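Local atomic coordinates of 3-oxoadipate enol-lactonase (Burkholderia xenovorans, PDB entry 2XUA), a protein that probably hydrolyses the lactone ring of 3-oxoadipate enol-lactone, a step in the bacterial breakdown of catechol-type aromatic compounds. Residues W28-S34 with A94-S100; I117-C123 with V207-I212. All blocks are in the same frame, centred on the assembly; numbering follows the deposited sequence.

Interaction 1: W28-S34 with A94-S100; sequences WIVLSNS and ANFCGLS
Five backbone hydrogen bonds zip 28-34 to 94-100 as parallel strands: Asn95 N to Trp28 O (3.0 Å), Val30 N to Asn95 O (2.8 Å), Cys97 N to Val30 O (3.0 Å), Ser32 N to Cys97 O (2.9 Å) and Leu99 N to Ser32 O (3.1 Å). The register pairs Ile29 with Asn95 through Ser32 with Gly98, and the strand axes cross at -25°. Beyond the strands a water joins Ser34 OG (3.1 Å) and Ser100 OG (2.8 Å). Ser100, with phi/psi of 55/-116°, has the strained backbone expected of a nucleophile elbow and is probably the catalytic serine; Ser34 touches the bound laevulinic acid. On one face Phe96, chi1 t, lays its ring beside Val30 and Ser32 (CZ to Ser32 CB 3.3 Å), so close to Gly98 that a CB there would run into Phe96 CE2. On the other, Leu31 CD2 meets Cys97 CB at 3.5 Å. Strands 54-58 and 117-123 flank the pair, helix 251-263 covers the Ile29-Cys97 face, and helix 101-112 follows Ser100.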
loop_
_atom_site.group_PDB
_atom_site.type_symbol
_atom_site.label_atom_id
_atom_site.label_comp_id
_atom_site.label_asym_id
_atom_site.label_seq_id
_atom_site.Cartn_x
_atom_site.Cartn_y
_atom_site.Cartn_z
ATOM N N TRP B 28 2.042 13.782 19.824
ATOM C CA TRP B 28 1.587 12.684 18.995
ATOM C C TRP B 28 0.367 13.085 18.174
ATOM O O TRP B 28 -0.418 13.933 18.596
ATOM C CB TRP B 28 1.203 11.529 19.890
ATOM C CG TRP B 28 2.364 10.678 20.265
ATOM C CD1 TRP B 28 2.998 10.677 21.468
ATOM C CD2 TRP B 28 2.960 9.640 19.488
ATOM N NE1 TRP B 28 3.996 9.728 21.467
ATOM C CE2 TRP B 28 4.020 9.101 20.255
ATOM C CE3 TRP B 28 2.763 9.161 18.193
ATOM C CZ2 TRP B 28 4.869 8.088 19.773
ATOM C CZ3 TRP B 28 3.595 8.083 17.709
ATOM C CH2 TRP B 28 4.625 7.579 18.497
ATOM N N ILE B 29 0.220 12.471 16.996
ATOM C CA ILE B 29 -1.053 12.473 16.245
ATOM C C ILE B 29 -1.363 11.033 15.866
ATOM O O ILE B 29 -0.433 10.293 15.454
ATOM C CB ILE B 29 -1.107 13.467 15.073
ATOM C CG1 ILE B 29 -2.515 13.491 14.460
ATOM C CG2 ILE B 29 -0.006 13.152 14.047
ATOM C CD1 ILE B 29 -2.589 14.431 13.215
ATOM N N VAL B 30 -2.629 10.611 16.056
ATOM C CA VAL B 30 -3.046 9.247 15.662
ATOM C C VAL B 30 -3.997 9.455 14.508
ATOM O O VAL B 30 -4.849 10.325 14.570
ATOM C CB VAL B 30 -3.823 8.551 16.813
ATOM C CG1 VAL B 30 -4.449 7.189 16.359
ATOM C CG2 VAL B 30 -2.901 8.375 18.046
ATOM N N LEU B 31 -3.833 8.687 13.442
ATOM C CA LEU B 31 -4.727 8.856 12.266
ATOM C C LEU B 31 -5.625 7.615 12.298
ATOM O O LEU B 31 -5.118 6.524 12.573
ATOM C CB LEU B 31 -3.841 8.836 11.001
ATOM C CG LEU B 31 -2.856 10.015 10.965
ATOM C CD1 LEU B 31 -2.059 10.088 9.599
ATOM C CD2 LEU B 31 -3.615 11.341 11.214
ATOM N N SER B 32 -6.886 7.724 11.883
ATOM C CA SER B 32 -7.721 6.536 11.845
ATOM C C SER B 32 -8.471 6.431 10.531
ATOM O O SER B 32 -8.993 7.416 10.040
ATOM C CB SER B 32 -8.659 6.556 13.076
ATOM O OG SER B 32 -9.355 5.309 13.107
ATOM N N ASN B 33 -8.425 5.254 9.910
ATOM C CA ASN B 33 -8.721 5.063 8.484
ATOM C C ASN B 33 -10.256 4.917 8.229
ATOM O O ASN B 33 -11.068 4.695 9.136
ATOM C CB ASN B 33 -8.143 3.733 7.960
ATOM C CG ASN B 33 -6.661 3.525 8.261
ATOM O OD1 ASN B 33 -6.160 2.395 8.212
ATOM N ND2 ASN B 33 -5.970 4.576 8.607
ATOM N N SER B 34 -10.605 5.048 6.966
ATOM C CA SER B 34 -11.971 4.754 6.472
ATOM C C SER B 34 -12.205 3.260 6.348
ATOM O O SER B 34 -11.253 2.467 6.109
ATOM C CB SER B 34 -12.077 5.348 5.057
ATOM O OG SER B 34 -13.479 5.457 4.701
ATOM N N ALA B 94 -2.958 12.440 22.595
ATOM C CA ALA B 94 -2.635 12.660 21.183
ATOM C C ALA B 94 -3.689 13.490 20.496
ATOM O O ALA B 94 -4.882 13.471 20.869
ATOM C CB ALA B 94 -2.490 11.286 20.459
ATOM N N ASN B 95 -3.250 14.222 19.487
ATOM C CA ASN B 95 -4.121 14.708 18.457
ATOM C C ASN B 95 -4.673 13.513 17.683
ATOM O O ASN B 95 -4.097 12.412 17.668
ATOM C CB ASN B 95 -3.379 15.708 17.544
ATOM C CG ASN B 95 -2.789 16.855 18.323
ATOM O OD1 ASN B 95 -1.630 16.813 18.763
ATOM N ND2 ASN B 95 -3.612 17.860 18.573
ATOM N N PHE B 96 -5.825 13.705 17.068
ATOM C CA PHE B 96 -6.492 12.605 16.420
ATOM C C PHE B 96 -7.122 13.162 15.177
ATOM O O PHE B 96 -7.768 14.221 15.205
ATOM C CB PHE B 96 -7.559 11.977 17.336
ATOM C CG PHE B 96 -8.187 10.713 16.772
ATOM C CD1 PHE B 96 -7.689 9.469 17.104
ATOM C CD2 PHE B 96 -9.299 10.790 15.900
ATOM C CE1 PHE B 96 -8.290 8.296 16.572
ATOM C CE2 PHE B 96 -9.853 9.630 15.336
ATOM C CZ PHE B 96 -9.399 8.422 15.692
ATOM N N CYS B 97 -6.929 12.426 14.081
ATOM C CA CYS B 97 -7.488 12.795 12.767
ATOM C C CYS B 97 -7.983 11.512 12.163
ATOM O O CYS B 97 -7.201 10.587 11.874
ATOM C CB CYS B 97 -6.409 13.422 11.853
ATOM S SG CYS B 97 -6.966 13.844 10.157
ATOM N N GLY B 98 -9.283 11.463 11.943
ATOM C CA GLY B 98 -9.927 10.237 11.460
ATOM C C GLY B 98 -10.822 10.602 10.318
ATOM O O GLY B 98 -11.369 11.710 10.299
ATOM N N LEU B 99 -10.899 9.696 9.352
ATOM C CA LEU B 99 -11.687 9.916 8.172
ATOM C C LEU B 99 -12.804 8.875 8.122
ATOM O O LEU B 99 -12.552 7.714 8.260
ATOM C CB LEU B 99 -10.843 9.866 6.897
ATOM C CG LEU B 99 -11.531 10.436 5.633
ATOM C CD1 LEU B 99 -10.552 11.200 4.737
ATOM C CD2 LEU B 99 -12.271 9.401 4.835
ATOM N N SER B 100 -14.037 9.370 7.911
ATOM C CA SER B 100 -15.265 8.559 7.915
ATOM C C SER B 100 -15.492 7.737 9.192
ATOM O O SER B 100 -15.642 8.347 10.235
ATOM C CB SER B 100 -15.447 7.727 6.616
ATOM O OG SER B 100 -16.864 7.445 6.546
HETATM O O HOH W 1 -16.595 5.629 4.421
#

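Interaction 2: I117-C123 with V207-I212; sequences IERVALC and VPALVI
Small and branched apolar side chains fill both faces of this parallel strand pair. Val120, chi1 p, brings CG1 to 3.5 Å from Ala209 CB, and further along the same face Leu122 CD1 lies 4.5 Å from Val211 CG2. The other face holds Ala121 CB against Leu210 CD2 (4.2 Å) and Cys123 SG against Ile212 CD1 (3.9 Å), with Cys123 and Ile212 both chi1 m. Strands 119-123 and 209-212 run 13° apart, their axes 4.7 Å at closest, pairing Val120-Ala209 through Cys123-Ile212. Four hydrogen bonds hold this register: Val120 N to Pro208 O (3.0 Å), Leu210 N to Val120 O (2.9 Å), Leu122 N to Leu210 O (2.7 Å) and Ile212 N to Leu122 O (3.1 Å). At the N-terminal end the chain turns a corner at Glu118, whose O sits 3.4 Å from Val207 CB. Pro208 CG lies over one face of the Arg119 guanidinium, 3.5 Å from NE; Arg119 forms a salt bridge with Glu264, and Glu118 one with Arg93. This is an inner pairing of the alpha/beta-hydrolase sheet: helix 251-263 packs on the Leu210-Ile212 face, helix 222-231 on the Leu122-Val211 face, and strand 94-99 borders 117-123.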
loop_
_atom_site.group_PDB
_atom_site.type_symbol
_atom_site.label_atom_id
_atom_site.label_comp_id
_atom_site.label_asym_id
_atom_site.label_seq_id
_atom_site.Cartn_x
_atom_site.Cartn_y
_atom_site.Cartn_z
ATOM N N ILE B 117 -7.086 12.955 24.603
ATOM C CA ILE B 117 -7.153 13.652 23.293
ATOM C C ILE B 117 -6.731 15.113 23.366
ATOM O O ILE B 117 -7.191 15.848 24.240
ATOM C CB ILE B 117 -8.613 13.517 22.641
ATOM C CG1 ILE B 117 -8.988 12.080 22.336
ATOM C CG2 ILE B 117 -8.745 14.372 21.389
ATOM C CD1 ILE B 117 -7.997 11.233 21.471
ATOM N N GLU B 118 -5.882 15.599 22.466
ATOM C CA GLU B 118 -5.565 17.027 22.479
ATOM C C GLU B 118 -6.534 17.808 21.611
ATOM O O GLU B 118 -7.266 18.635 22.106
ATOM C CB GLU B 118 -4.097 17.297 22.126
ATOM C CG GLU B 118 -3.730 18.722 21.814
ATOM C CD GLU B 118 -2.943 19.393 22.911
ATOM O OE1 GLU B 118 -1.834 18.882 23.240
ATOM O OE2 GLU B 118 -3.404 20.454 23.418
ATOM N N ARG B 119 -6.488 17.576 20.301
ATOM C CA ARG B 119 -7.308 18.279 19.301
ATOM C C ARG B 119 -7.792 17.195 18.324
ATOM O O ARG B 119 -7.146 16.098 18.159
ATOM C CB ARG B 119 -6.557 19.422 18.579
ATOM C CG ARG B 119 -6.176 20.626 19.414
ATOM C CD ARG B 119 -5.854 21.876 18.575
ATOM N NE ARG B 119 -5.974 23.080 19.419
ATOM C CZ ARG B 119 -6.346 24.314 19.021
ATOM N NH1 ARG B 119 -6.606 24.588 17.738
ATOM N NH2 ARG B 119 -6.439 25.300 19.931
ATOM N N VAL B 120 -8.991 17.398 17.761
ATOM C CA VAL B 120 -9.543 16.320 16.963
ATOM C C VAL B 120 -9.855 16.886 15.583
ATOM O O VAL B 120 -10.328 17.994 15.520
ATOM C CB VAL B 120 -10.736 15.663 17.706
ATOM C CG1 VAL B 120 -12.029 16.434 17.487
ATOM C CG2 VAL B 120 -10.880 14.206 17.375
ATOM N N ALA B 121 -9.492 16.200 14.481
ATOM C CA ALA B 121 -9.890 16.602 13.137
ATOM C C ALA B 121 -10.857 15.493 12.656
ATOM O O ALA B 121 -10.464 14.325 12.551
ATOM C CB ALA B 121 -8.667 16.709 12.170
ATOM N N LEU B 122 -12.104 15.849 12.346
ATOM C CA LEU B 122 -13.091 14.821 12.098
ATOM C C LEU B 122 -13.489 14.942 10.615
ATOM O O LEU B 122 -14.197 15.871 10.212
ATOM C CB LEU B 122 -14.294 15.010 13.028
ATOM C CG LEU B 122 -13.943 15.036 14.527
ATOM C CD1 LEU B 122 -15.119 15.690 15.295
ATOM C CD2 LEU B 122 -13.765 13.626 15.031
ATOM N N CYS B 123 -13.002 14.008 9.813
ATOM C CA CYS B 123 -12.944 14.237 8.363
ATOM C C CYS B 123 -13.892 13.304 7.591
ATOM O O CYS B 123 -13.974 12.113 7.871
ATOM C CB CYS B 123 -11.517 14.047 7.878
ATOM S SG CYS B 123 -10.340 15.163 8.757
ATOM N N VAL B 207 -12.842 19.372 23.628
ATOM C CA VAL B 207 -11.498 19.713 23.052
ATOM C C VAL B 207 -11.651 20.461 21.732
ATOM O O VAL B 207 -12.740 20.386 21.111
ATOM C CB VAL B 207 -10.605 18.433 22.903
ATOM C CG1 VAL B 207 -10.757 17.550 24.123
ATOM C CG2 VAL B 207 -11.046 17.649 21.760
ATOM N N PRO B 208 -10.645 21.256 21.322
ATOM C CA PRO B 208 -10.773 21.927 20.061
ATOM C C PRO B 208 -11.011 20.925 18.909
ATOM O O PRO B 208 -10.318 19.907 18.822
ATOM C CB PRO B 208 -9.414 22.604 19.913
ATOM C CG PRO B 208 -8.902 22.697 21.284
ATOM C CD PRO B 208 -9.299 21.488 21.898
ATOM N N ALA B 209 -12.006 21.194 18.067
ATOM C CA ALA B 209 -12.330 20.300 16.963
ATOM C C ALA B 209 -12.311 21.038 15.630
ATOM O O ALA B 209 -12.552 22.265 15.547
ATOM C CB ALA B 209 -13.656 19.538 17.187
ATOM N N LEU B 210 -11.895 20.300 14.595
ATOM C CA LEU B 210 -11.997 20.742 13.206
ATOM C C LEU B 210 -12.886 19.720 12.481
ATOM O O LEU B 210 -12.711 18.509 12.615
ATOM C CB LEU B 210 -10.610 20.776 12.546
ATOM C CG LEU B 210 -10.563 20.769 11.021
ATOM C CD1 LEU B 210 -11.099 22.156 10.488
ATOM C CD2 LEU B 210 -9.144 20.510 10.481
ATOM N N VAL B 211 -13.840 20.184 11.706
ATOM C CA VAL B 211 -14.633 19.229 10.915
ATOM C C VAL B 211 -14.323 19.521 9.457
ATOM O O VAL B 211 -14.444 20.633 9.060
ATOM C CB VAL B 211 -16.150 19.315 11.171
ATOM C CG1 VAL B 211 -16.938 18.333 10.196
ATOM C CG2 VAL B 211 -16.484 19.009 12.595
ATOM N N ILE B 212 -13.860 18.519 8.695
ATOM C CA ILE B 212 -13.598 18.666 7.276
ATOM C C ILE B 212 -14.668 17.821 6.570
ATOM O O ILE B 212 -14.920 16.681 6.966
ATOM C CB ILE B 212 -12.166 18.170 6.866
ATOM C CG1 ILE B 212 -11.097 19.164 7.293
ATOM C CG2 ILE B 212 -12.028 18.021 5.379
ATOM C CD1 ILE B 212 -9.684 18.635 7.140
#

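How the interactions relate
From the N terminus, strand 28-32 leads out through helix 43-52, strand 54-58 and helix 75-88 before 94-99 returns beside it, so interaction 1 closes the first loop. The chain then passes through helix 101-112 into 117-123. A long, mostly helical excursion follows, and 209-212 closes the second loop in interaction 2. The two loops thus run in series, neither enclosing the other. Strands 94-99 and 117-123 are sheet neighbours and fuse the contacts laterally: Phe96 O lies 2.7 Å from Ala121 N, and Ser100 N 2.7 Å from Cys123 O, both probable hydrogen bonds. Together they tie four parallel strands that lie side by side into the centre of the sheet.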